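Local structure of protein induced by osmotic stress (Scheffersomyces stipitis, 5YWN) at residues S125-S130 and L161-S166. The protein reduces haloketones to alcohols, probably with NADPH as the hydride donor, and belongs to the dihydroflavonol-4-reductase subfamily. The protein carries 1 engineered substitution. Residues are numbered along the deposited sequence; the frame is centred on the assembly and turned at random.
With NAP (NADP nicotinamide-adenine-dinucleotide phosphate), chain B.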
loop_
_atom_site.group_PDB
_atom_site.type_symbol
_atom_site.label_atom_id
_atom_site.label_comp_id
_atom_site.label_asym_id
_atom_site.label_seq_id
_atom_site.Cartn_x
_atom_site.Cartn_y
_atom_site.Cartn_z
ATOM N N SER A 125 4.725 -0.730 -5.622
ATOM C CA SER A 125 5.085 -1.856 -4.814
ATOM C C SER A 125 6.483 -2.381 -5.106
ATOM O O SER A 125 6.989 -2.205 -6.156
ATOM C CB SER A 125 4.075 -2.976 -4.993
ATOM O OG SER A 125 4.467 -4.128 -4.374
ATOM N N VAL A 126 7.010 -3.158 -4.191
ATOM C CA VAL A 126 8.257 -3.839 -4.413
ATOM C C VAL A 126 8.166 -4.774 -5.619
ATOM O O VAL A 126 9.112 -4.993 -6.223
ATOM C CB VAL A 126 8.763 -4.611 -3.182
ATOM C CG1 VAL A 126 7.932 -5.826 -2.901
ATOM C CG2 VAL A 126 10.237 -4.900 -3.304
ATOM N N VAL A 127 6.983 -5.256 -5.928
ATOM C CA VAL A 127 6.737 -6.136 -7.041
ATOM C C VAL A 127 7.020 -5.491 -8.387
ATOM O O VAL A 127 7.245 -6.176 -9.324
ATOM C CB VAL A 127 5.381 -6.841 -7.008
ATOM C CG1 VAL A 127 5.156 -7.483 -5.660
ATOM C CG2 VAL A 127 4.258 -5.913 -7.386
ATOM N N ALA A 128 6.994 -4.177 -8.425
ATOM C CA ALA A 128 7.435 -3.404 -9.564
ATOM C C ALA A 128 8.940 -3.503 -9.829
ATOM O O ALA A 128 9.363 -3.273 -10.878
ATOM C CB ALA A 128 6.970 -1.963 -9.503
ATOM N N MET A 129 9.687 -3.818 -8.806
ATOM C CA MET A 129 11.106 -3.796 -8.808
ATOM C C MET A 129 11.789 -5.137 -8.977
ATOM O O MET A 129 12.956 -5.218 -9.076
ATOM C CB MET A 129 11.568 -3.185 -7.513
ATOM C CG MET A 129 10.899 -1.899 -7.128
ATOM S SD MET A 129 11.402 -1.290 -5.540
ATOM C CE MET A 129 11.401 0.431 -5.833
ATOM N N SER A 130 10.991 -6.170 -8.990
ATOM C CA SER A 130 11.438 -7.507 -8.836
ATOM C C SER A 130 10.537 -8.562 -9.428
ATOM O O SER A 130 9.500 -8.280 -9.892
ATOM C CB SER A 130 11.587 -7.800 -7.372
ATOM O OG SER A 130 12.600 -8.727 -7.183
ATOM N N LEU A 161 1.298 -13.320 -10.802
ATOM C CA LEU A 161 2.116 -12.710 -11.812
ATOM C C LEU A 161 1.447 -11.516 -12.432
ATOM O O LEU A 161 2.078 -10.591 -12.710
ATOM C CB LEU A 161 2.528 -13.683 -12.868
ATOM C CG LEU A 161 3.696 -14.593 -12.570
ATOM C CD1 LEU A 161 4.129 -15.454 -13.713
ATOM C CD2 LEU A 161 4.825 -13.908 -11.867
ATOM N N ALA A 162 0.153 -11.561 -12.595
ATOM C CA ALA A 162 -0.590 -10.455 -13.065
ATOM C C ALA A 162 -0.484 -9.249 -12.135
ATOM O O ALA A 162 -0.310 -8.203 -12.588
ATOM C CB ALA A 162 -2.006 -10.838 -13.282
ATOM N N TYR A 163 -0.546 -9.450 -10.834
ATOM C CA TYR A 163 -0.373 -8.361 -9.878
ATOM C C TYR A 163 0.998 -7.763 -9.991
ATOM O O TYR A 163 1.110 -6.614 -10.067
ATOM C CB TYR A 163 -0.626 -8.775 -8.444
ATOM C CG TYR A 163 -0.378 -7.690 -7.433
ATOM C CD1 TYR A 163 -1.263 -6.681 -7.252
ATOM C CD2 TYR A 163 0.757 -7.682 -6.684
ATOM C CE1 TYR A 163 -1.031 -5.695 -6.340
ATOM C CE2 TYR A 163 0.991 -6.708 -5.746
ATOM C CZ TYR A 163 0.098 -5.707 -5.598
ATOM O OH TYR A 163 0.349 -4.765 -4.713
ATOM N N PHE A 164 2.014 -8.581 -10.110
ATOM C CA PHE A 164 3.363 -8.117 -10.263
ATOM C C PHE A 164 3.484 -7.253 -11.504
ATOM O O PHE A 164 4.007 -6.209 -11.452
ATOM C CB PHE A 164 4.295 -9.305 -10.450
ATOM C CG PHE A 164 5.002 -9.744 -9.226
ATOM C CD1 PHE A 164 4.387 -10.525 -8.316
ATOM C CD2 PHE A 164 6.304 -9.420 -9.026
ATOM C CE1 PHE A 164 5.043 -10.950 -7.210
ATOM C CE2 PHE A 164 6.964 -9.837 -7.926
ATOM C CZ PHE A 164 6.336 -10.605 -7.015
ATOM N N GLY A 165 2.944 -7.712 -12.603
ATOM C CA GLY A 165 2.905 -6.971 -13.811
ATOM C C GLY A 165 2.102 -5.703 -13.720
ATOM O O GLY A 165 2.549 -4.730 -14.173
ATOM N N SER A 166 0.977 -5.749 -13.047
ATOM C CA SER A 166 0.110 -4.613 -12.930
ATOM C C SER A 166 0.852 -3.453 -12.295
ATOM O O SER A 166 0.718 -2.383 -12.727
ATOM C CB SER A 166 -1.164 -4.909 -12.116
ATOM O OG SER A 166 -0.976 -5.043 -10.765
HETATM P PA NAP B . -6.779 -3.259 -0.425
HETATM O O1A NAP B . -6.892 -3.108 1.073
HETATM O O2A NAP B . -7.606 -4.299 -1.142
HETATM O O5B NAP B . -7.076 -1.826 -1.098
HETATM C C5B NAP B . -7.477 -1.739 -2.464
HETATM C C4B NAP B . -8.530 -0.648 -2.622
HETATM O O4B NAP B . -8.556 -0.185 -3.976
HETATM C C3B NAP B . -9.920 -1.160 -2.277
HETATM O O3B NAP B . -10.469 -0.432 -1.174
HETATM C C2B NAP B . -10.765 -0.966 -3.521
HETATM O O2B NAP B . -11.874 -0.113 -3.251
HETATM C C1B NAP B . -9.849 -0.346 -4.566
HETATM N N9A NAP B . -9.760 -1.231 -5.755
HETATM C C8A NAP B . -9.221 -2.465 -5.776
HETATM N N7A NAP B . -9.300 -3.000 -7.022
HETATM C C5A NAP B . -9.900 -2.099 -7.820
HETATM C C6A NAP B . -10.294 -2.025 -9.246
HETATM N N6A NAP B . -10.055 -3.056 -10.093
HETATM N N1A NAP B . -10.902 -0.896 -9.672
HETATM C C2A NAP B . -11.149 0.140 -8.848
HETATM N N3A NAP B . -10.817 0.134 -7.544
HETATM C C4A NAP B . -10.203 -0.933 -6.980
HETATM O O3 NAP B . -5.230 -3.505 -0.791
HETATM P PN NAP B . -4.065 -2.844 0.101
HETATM O O1N NAP B . -3.249 -3.957 0.713
HETATM O O2N NAP B . -4.687 -1.791 0.987
HETATM O O5D NAP B . -3.156 -2.101 -1.001
HETATM C C5D NAP B . -3.229 -0.686 -1.164
HETATM C C4D NAP B . -2.313 -0.248 -2.301
HETATM O O4D NAP B . -0.946 -0.302 -1.883
HETATM C C3D NAP B . -2.462 -1.143 -3.522
HETATM O O3D NAP B . -2.963 -0.400 -4.638
HETATM C C2D NAP B . -1.081 -1.691 -3.818
HETATM O O2D NAP B . -0.666 -1.333 -5.141
HETATM C C1D NAP B . -0.150 -1.086 -2.779
HETATM N N1N NAP B . 0.550 -2.148 -2.049
HETATM C C2N NAP B . 0.020 -2.638 -0.921
HETATM C C3N NAP B . 0.667 -3.646 -0.214
HETATM C C7N NAP B . 0.068 -4.189 1.049
HETATM O O7N NAP B . 0.504 -5.226 1.520
HETATM N N7N NAP B . -0.930 -3.520 1.626
HETATM C C4N NAP B . 1.872 -4.143 -0.687
HETATM C C5N NAP B . 2.400 -3.619 -1.858
HETATM C C6N NAP B . 1.712 -2.613 -2.526
HETATM P P2B NAP B . -13.278 -0.729 -2.760
HETATM O O1X NAP B . -14.301 0.281 -3.225
HETATM O O2X NAP B . -13.356 -2.063 -3.462
HETATM O O3X NAP B . -13.130 -0.822 -1.260
HETATM O O HOH W 1 6.577 -6.953 -12.274
#
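Val127 presses against Phe164 in a CH-pi contact: its CB lies 3.5 Å from the ring centroid, 17° off the normal, displaced toward the CD2-CE2 rim. CG1, anti to the carbonyl carbon (chi1 -50°), reaches over the same ring to CZ at 3.6 Å, whereas CG2 meets Tyr163 CE2 at 3.7 Å. Val127 thus wedges between the two aromatic side chains, crossing each at about a right angle. An alanine at Phe164 would probably open a gap over CB and CG1 of Val127 and leave the isopropyl group held mainly from the Tyr163 side. Polar contacts are sparser. Ser130 O lies in the ring plane at the edge of Phe164, 3.5 Å from CD2, and hydrogen-bonds to Ser148. One water donates to Val127 O and, weakly, to Phe164 O, bridging the backbones. Within 125-130, Ser125 OG accepts from Val127 N at 3.2 Å, nearly straight at 169°, closing an ST turn. Both Ser125 and Tyr163 face the nicotinamide of NADP: Ser125 OG is 3.3 Å from C5N, Tyr163 OH 3.4 Å from C6N. A loop following Rossmann strand 119-123 thereby meets helix 159-181, which carries Tyr163 and Lys167 of the YxxxK motif, the arrangement characteristic of the extended short-chain dehydrogenase/reductase active site.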